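Cytochrome P450 268A2 Cyp268A2 (Mycobacterium marinum, PDB 6BLD) is a haem protein of the cytochrome P450 family, holding protoporphyrin IX with iron inside a largely helical fold. Local coordinates at residues P123-V126 against R127-E130; V151-V154 against E155-K159; G171-E174 against A175-E178. All coordinates share one frame; numbering follows the deposited sequence.

Contact 1: P123-V126 against R127-E130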
loop_
_atom_site.group_PDB
_atom_site.type_symbol
_atom_site.label_atom_id
_atom_site.label_comp_id
_atom_site.label_asym_id
_atom_site.label_seq_id
_atom_site.Cartn_x
_atom_site.Cartn_y
_atom_site.Cartn_z
ATOM N N PRO A 123 19.146 -1.710 1.770
ATOM C CA PRO A 123 19.290 -2.866 2.672
ATOM C C PRO A 123 20.325 -2.653 3.764
ATOM O O PRO A 123 20.137 -3.135 4.887
ATOM C CB PRO A 123 19.690 -4.000 1.718
ATOM C CG PRO A 123 19.119 -3.605 0.403
ATOM C CD PRO A 123 19.207 -2.104 0.350
ATOM N N ARG A 124 21.414 -1.940 3.465
ATOM C CA ARG A 124 22.420 -1.652 4.483
ATOM C C ARG A 124 21.837 -0.801 5.604
ATOM O O ARG A 124 22.044 -1.085 6.789
ATOM C CB ARG A 124 23.625 -0.951 3.852
ATOM C CG ARG A 124 24.533 -1.857 3.036
ATOM C CD ARG A 124 25.507 -1.046 2.189
ATOM N NE ARG A 124 24.822 -0.233 1.186
ATOM C CZ ARG A 124 24.692 1.088 1.255
ATOM N NH1 ARG A 124 25.205 1.755 2.280
ATOM N NH2 ARG A 124 24.052 1.744 0.296
ATOM N N GLN A 125 21.098 0.254 5.245
ATOM C CA GLN A 125 20.549 1.150 6.257
ATOM C C GLN A 125 19.408 0.502 7.031
ATOM O O GLN A 125 19.225 0.795 8.218
ATOM C CB GLN A 125 20.083 2.453 5.607
ATOM C CG GLN A 125 21.222 3.339 5.125
ATOM C CD GLN A 125 22.151 3.761 6.247
ATOM O OE1 GLN A 125 23.371 3.776 6.085
ATOM N NE2 GLN A 125 21.576 4.110 7.393
ATOM N N VAL A 126 18.634 -0.371 6.384
ATOM C CA VAL A 126 17.593 -1.104 7.099
ATOM C C VAL A 126 18.219 -2.051 8.118
ATOM O O VAL A 126 17.701 -2.223 9.228
ATOM C CB VAL A 126 16.685 -1.848 6.102
ATOM C CG1 VAL A 126 15.790 -2.846 6.824
ATOM C CG2 VAL A 126 15.844 -0.855 5.310
ATOM N N ARG A 127 19.353 -2.664 7.765
ATOM C CA ARG A 127 20.061 -3.517 8.715
ATOM C C ARG A 127 20.595 -2.719 9.897
ATOM O O ARG A 127 20.693 -3.252 11.009
ATOM C CB ARG A 127 21.206 -4.251 8.013
ATOM C CG ARG A 127 20.757 -5.351 7.066
ATOM C CD ARG A 127 21.874 -6.353 6.805
ATOM N NE ARG A 127 23.115 -5.704 6.386
ATOM C CZ ARG A 127 23.359 -5.273 5.152
ATOM N NH1 ARG A 127 22.445 -5.420 4.200
ATOM N NH2 ARG A 127 24.518 -4.696 4.867
ATOM N N ARG A 128 20.942 -1.448 9.681
ATOM C CA ARG A 128 21.461 -0.624 10.768
ATOM C C ARG A 128 20.399 -0.344 11.824
ATOM O O ARG A 128 20.731 -0.157 13.000
ATOM C CB ARG A 128 22.006 0.694 10.214
ATOM C CG ARG A 128 23.231 0.546 9.325
ATOM C CD ARG A 128 24.454 0.118 10.122
ATOM N NE ARG A 128 25.575 -0.231 9.254
ATOM C CZ ARG A 128 26.811 -0.471 9.684
ATOM N NH1 ARG A 128 27.092 -0.402 10.979
ATOM N NH2 ARG A 128 27.765 -0.782 8.818
ATOM N N ILE A 129 19.128 -0.312 11.431
ATOM C CA ILE A 129 18.032 0.021 12.330
ATOM C C ILE A 129 17.137 -1.181 12.603
ATOM O O ILE A 129 16.092 -1.036 13.247
ATOM C CB ILE A 129 17.207 1.200 11.787
ATOM C CG1 ILE A 129 16.456 0.780 10.521
ATOM C CG2 ILE A 129 18.106 2.395 11.507
ATOM C CD1 ILE A 129 15.568 1.861 9.947
ATOM N N GLU A 130 17.521 -2.370 12.132
ATOM C CA GLU A 130 16.673 -3.545 12.311
ATOM C C GLU A 130 16.532 -3.926 13.780
ATOM O O GLU A 130 15.492 -4.460 14.181
ATOM C CB GLU A 130 17.228 -4.723 11.509
ATOM C CG GLU A 130 16.300 -5.924 11.460
ATOM C CD GLU A 130 16.674 -6.910 10.371
ATOM O OE1 GLU A 130 17.672 -6.664 9.661
ATOM O OE2 GLU A 130 15.969 -7.931 10.225
#
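The first two turns of helix 123-147 carry this contact, with Arg127 folded back over Pro123 and Arg124 at the N-terminal end. Arg127 N donates to Pro123 O at 3.0 Å, the regular i to i+4 bond of an alpha helix, and Arg128 N does the same to Arg124 O at 3.1 Å. At the next residue the pattern slackens: Ile129 N reaches Val126 O at 3.2 Å, three residues back and from well above the carbonyl plane, while its bond to Gln125 O is weak. The Arg127 chain stays close to the helix wall. Its CG, anti to the carbonyl carbon (chi1 -72°), lies 3.2 Å from Pro123 O, and a bend at chi3 turns the guanidinium back toward the N-terminus. One face of that group then covers the backbone of Arg124, whose CA stands 3.4 Å above the plane near its rim, and Arg127 NH2 meets Arg124 CG at 3.4 Å. The two arginine side chains run at a slant to each other with their guanidinium planes 69° apart. It is Arg124 CA and CG that meet the Arg127 guanidinium, while Arg124 NE stays 5.8 Å from Arg127 NH2. Ile129 also lays CG1 3.5 Å from Val126 O. The contact lies at the surface, but Val126 is buried and faces helix 375-392, touching His376 and Ala380. Pro123 also rests on His376 and Ile129 on Leu377, while Glu130 is held by a salt bridge to Arg383 of that same helix.

Contact 2: V151-V154 against E155-K159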
loop_
_atom_site.group_PDB
_atom_site.type_symbol
_atom_site.label_atom_id
_atom_site.label_comp_id
_atom_site.label_asym_id
_atom_site.label_seq_id
_atom_site.Cartn_x
_atom_site.Cartn_y
_atom_site.Cartn_z
ATOM N N VAL A 151 -8.848 -9.193 22.439
ATOM C CA VAL A 151 -8.647 -7.791 22.102
ATOM C C VAL A 151 -8.447 -7.641 20.596
ATOM O O VAL A 151 -8.123 -8.594 19.883
ATOM C CB VAL A 151 -7.462 -7.204 22.892
ATOM C CG1 VAL A 151 -6.149 -7.464 22.169
ATOM C CG2 VAL A 151 -7.666 -5.717 23.140
ATOM N N ASP A 152 -8.654 -6.420 20.108
ATOM C CA ASP A 152 -8.527 -6.140 18.683
ATOM C C ASP A 152 -7.062 -6.200 18.267
ATOM O O ASP A 152 -6.228 -5.451 18.785
ATOM C CB ASP A 152 -9.122 -4.772 18.357
ATOM C CG ASP A 152 -8.885 -4.360 16.916
ATOM O OD1 ASP A 152 -8.954 -5.234 16.027
ATOM O OD2 ASP A 152 -8.633 -3.161 16.672
ATOM N N PHE A 153 -6.752 -7.094 17.324
ATOM C CA PHE A 153 -5.375 -7.256 16.872
ATOM C C PHE A 153 -4.901 -6.062 16.053
ATOM O O PHE A 153 -3.701 -5.766 16.030
ATOM C CB PHE A 153 -5.246 -8.544 16.057
ATOM C CG PHE A 153 -3.857 -8.812 15.555
ATOM C CD1 PHE A 153 -2.865 -9.248 16.417
ATOM C CD2 PHE A 153 -3.545 -8.638 14.215
ATOM C CE1 PHE A 153 -1.587 -9.502 15.954
ATOM C CE2 PHE A 153 -2.269 -8.890 13.746
ATOM C CZ PHE A 153 -1.288 -9.322 14.619
ATOM N N VAL A 154 -5.819 -5.366 15.379
ATOM C CA VAL A 154 -5.424 -4.249 14.526
ATOM C C VAL A 154 -4.911 -3.087 15.368
ATOM O O VAL A 154 -3.830 -2.542 15.113
ATOM C CB VAL A 154 -6.597 -3.817 13.628
ATOM C CG1 VAL A 154 -6.226 -2.571 12.836
ATOM C CG2 VAL A 154 -6.997 -4.949 12.694
ATOM N N GLU A 155 -5.675 -2.693 16.388
ATOM C CA GLU A 155 -5.305 -1.528 17.183
ATOM C C GLU A 155 -4.161 -1.818 18.144
ATOM O O GLU A 155 -3.352 -0.926 18.423
ATOM C CB GLU A 155 -6.520 -1.015 17.958
ATOM C CG GLU A 155 -6.445 0.459 18.328
ATOM C CD GLU A 155 -6.657 1.374 17.136
ATOM O OE1 GLU A 155 -7.123 0.890 16.082
ATOM O OE2 GLU A 155 -6.359 2.582 17.253
ATOM N N HIS A 156 -4.068 -3.044 18.654
ATOM C CA HIS A 156 -3.083 -3.387 19.669
ATOM C C HIS A 156 -1.804 -3.987 19.100
ATOM O O HIS A 156 -0.906 -4.334 19.873
ATOM C CB HIS A 156 -3.695 -4.356 20.687
ATOM C CG HIS A 156 -4.650 -3.705 21.637
ATOM N ND1 HIS A 156 -5.801 -3.073 21.219
ATOM C CD2 HIS A 156 -4.623 -3.583 22.986
ATOM C CE1 HIS A 156 -6.443 -2.591 22.269
ATOM N NE2 HIS A 156 -5.749 -2.888 23.353
ATOM N N CYS A 157 -1.690 -4.117 17.778
ATOM C CA CYS A 157 -0.499 -4.731 17.204
ATOM C C CYS A 157 -0.249 -4.299 15.764
ATOM O O CYS A 157 0.820 -3.764 15.451
ATOM C CB CYS A 157 -0.604 -6.256 17.274
ATOM S SG CYS A 157 0.855 -7.126 16.656
ATOM N N ALA A 158 -1.228 -4.529 14.884
ATOM C CA ALA A 158 -1.003 -4.335 13.452
ATOM C C ALA A 158 -0.630 -2.894 13.125
ATOM O O ALA A 158 0.204 -2.647 12.247
ATOM C CB ALA A 158 -2.243 -4.757 12.666
ATOM N N LYS A 159 -1.233 -1.930 13.817
ATOM C CA LYS A 159 -0.961 -0.525 13.547
ATOM C C LYS A 159 0.226 0.021 14.330
ATOM O O LYS A 159 0.700 1.117 14.015
ATOM C CB LYS A 159 -2.203 0.320 13.858
ATOM C CG LYS A 159 -2.478 0.483 15.344
ATOM C CD LYS A 159 -3.196 1.790 15.644
ATOM C CE LYS A 159 -3.150 2.104 17.132
ATOM N NZ LYS A 159 -4.031 3.248 17.496
#
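Val151 and His156 meet with the valine methyl CG2 over the middle of the imidazole, 3.5 Å from the ring centroid and only 14° off its normal, a close CH-pi contact. With CG2 anti to the backbone N, Val151 directs this methyl at the ring face, and the two side chains cross at about a right angle. Cys157 comes over a face of the Phe153 ring with CB, in a second CH-pi contact, while SG lies obliquely, 3.5 Å from Phe153 CE1. Backbone bonds position these pairs. His156 N donates to Asp152 O at 3.2 Å, which fixes the histidine beside the strand end; Ala158 N to Phe153 O and Lys159 N to Val154 O, both 3.0 Å, each span five residues and form a wider pi-type turn. Asp152 caps the first turn: OD2 takes Glu155 N at 3.0 Å from above the carboxylate plane, and OD1 a weak bond from Val154 N. OD1 also accepts from Met415 N, tying the cap to strand 411-418. Farther out, Leu144 of helix 123-147 touches both Val151 and His156, Phe153 packs on Leu273 and Leu389, and Val154 lies against Ser270 of helix 247-278. The whole is a strand-to-helix junction, in which strand 151-152 pairs with strand 411-418 and an aspartate N-cap starts the short helix 153-158.

Contact 3: G171-E174 against A175-E178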
loop_
_atom_site.group_PDB
_atom_site.type_symbol
_atom_site.label_atom_id
_atom_site.label_comp_id
_atom_site.label_asym_id
_atom_site.label_seq_id
_atom_site.Cartn_x
_atom_site.Cartn_y
_atom_site.Cartn_z
ATOM N N GLY A 171 11.279 11.094 12.744
ATOM C CA GLY A 171 11.399 11.920 13.926
ATOM C C GLY A 171 10.107 12.549 14.394
ATOM O O GLY A 171 10.132 13.661 14.933
ATOM N N ILE A 172 8.978 11.876 14.202
ATOM C CA ILE A 172 7.685 12.428 14.622
ATOM C C ILE A 172 7.642 12.504 16.145
ATOM O O ILE A 172 7.992 11.519 16.821
ATOM C CB ILE A 172 6.540 11.569 14.080
ATOM C CG1 ILE A 172 6.678 11.393 12.564
ATOM C CG2 ILE A 172 5.182 12.187 14.432
ATOM C CD1 ILE A 172 5.521 10.662 11.923
ATOM N N PRO A 173 7.222 13.629 16.729
ATOM C CA PRO A 173 7.089 13.694 18.189
ATOM C C PRO A 173 6.092 12.662 18.696
ATOM O O PRO A 173 5.127 12.311 18.013
ATOM C CB PRO A 173 6.593 15.124 18.440
ATOM C CG PRO A 173 7.021 15.893 17.233
ATOM C CD PRO A 173 6.938 14.924 16.088
ATOM N N GLU A 174 6.344 12.171 19.913
ATOM C CA GLU A 174 5.535 11.083 20.454
ATOM C C GLU A 174 4.070 11.476 20.594
ATOM O O GLU A 174 3.181 10.641 20.389
ATOM C CB GLU A 174 6.095 10.635 21.803
ATOM C CG GLU A 174 5.328 9.490 22.431
ATOM C CD GLU A 174 5.767 8.135 21.910
ATOM O OE1 GLU A 174 6.819 8.062 21.240
ATOM O OE2 GLU A 174 5.059 7.140 22.173
ATOM N N ALA A 175 3.795 12.739 20.929
ATOM C CA ALA A 175 2.416 13.185 21.089
ATOM C C ALA A 175 1.636 13.160 19.779
ATOM O O ALA A 175 0.403 13.203 19.808
ATOM C CB ALA A 175 2.384 14.593 21.684
ATOM N N ASP A 176 2.320 13.084 18.637
ATOM C CA ASP A 176 1.671 13.081 17.334
ATOM C C ASP A 176 1.686 11.719 16.655
ATOM O O ASP A 176 1.151 11.591 15.550
ATOM C CB ASP A 176 2.335 14.108 16.410
ATOM C CG ASP A 176 2.211 15.522 16.929
ATOM O OD1 ASP A 176 1.068 15.996 17.097
ATOM O OD2 ASP A 176 3.258 16.156 17.171
ATOM N N ARG A 177 2.274 10.700 17.284
ATOM C CA ARG A 177 2.495 9.435 16.589
ATOM C C ARG A 177 1.184 8.702 16.328
ATOM O O ARG A 177 0.929 8.254 15.204
ATOM C CB ARG A 177 3.463 8.563 17.390
ATOM C CG ARG A 177 4.915 8.986 17.235
ATOM C CD ARG A 177 5.844 8.190 18.134
ATOM N NE ARG A 177 7.227 8.646 18.017
ATOM C CZ ARG A 177 8.263 7.845 17.789
ATOM N NH1 ARG A 177 8.080 6.538 17.651
ATOM N NH2 ARG A 177 9.486 8.350 17.695
ATOM N N GLU A 178 0.335 8.571 17.350
ATOM C CA GLU A 178 -0.916 7.841 17.165
ATOM C C GLU A 178 -1.882 8.593 16.257
ATOM O O GLU A 178 -2.653 7.965 15.521
ATOM C CB GLU A 178 -1.572 7.555 18.517
ATOM C CG GLU A 178 -0.809 6.559 19.383
ATOM C CD GLU A 178 -0.589 5.221 18.696
ATOM O OE1 GLU A 178 -1.462 4.796 17.907
ATOM O OE2 GLU A 178 0.460 4.591 18.945
HETATM O O HOH W 1 0.961 9.169 20.300
HETATM O O HOH W 2 6.558 5.430 19.779
#
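After helix 160-170 the chain leaves helical geometry at Gly171, with positive phi (92°), runs extended through Ile172 and Pro173, and then winds into helix 177-186. Two bonds spanning three residues make the winding: Asp176 N to Pro173 O at 3.0 Å, and Arg177 N to Glu174 O at 3.2 Å, both donors standing above the carbonyl planes. Water 1 extends the second, donating to Glu174 O and accepting from Glu178 N. Arg177, extended from CG to NE, reaches back along the turn so that NE donates to Ile172 O at 3.2 Å. Glu174 OE1 lies over a guanidinium face, 3.3 Å from Arg177 NE; this salt bridge is one of charge alone, since no N-H points at the oxygen. Water 2 donates to OE1 and weakly accepts from Arg177 NH1, while Arg177 NH2 is paired with Asp168 of the preceding helix. Ile172 CG2 packs 4.0 Å from Asp176 CB, and Asp176 OD2 rests by the Pro173 ring while OD1 bonds Tyr211 of helix 201-225. The arrangement is a helix-to-helix turn with glycine at the exit of one helix and an arginine of the next bonded back to the connecting backbone.

All three contacts are local, and they follow one another along the chain. Contact 2 is the most buried: its Phe153-Cys157 side faces helices 247-278 and 375-392, its Val151-His156 side helix 123-147, which also carries contact 1. Contacts 1 and 3 lie at the surface, and in each an arginine folds back along the chain. In contact 1 Arg127 lies against backbone and aliphatic carbon, whereas in contact 3 Arg177 has carbonyl, carboxylate and water partners. Helix 375-392 backs both contacts 1 and 2, though their nearest atoms are about 15 Å apart. Contacts 2 and 3 touch directly, Lys159 NZ meeting Glu178 OE1 at 3.0 Å, a salt bridge from the residue before helix 160-170 to helix 177-186.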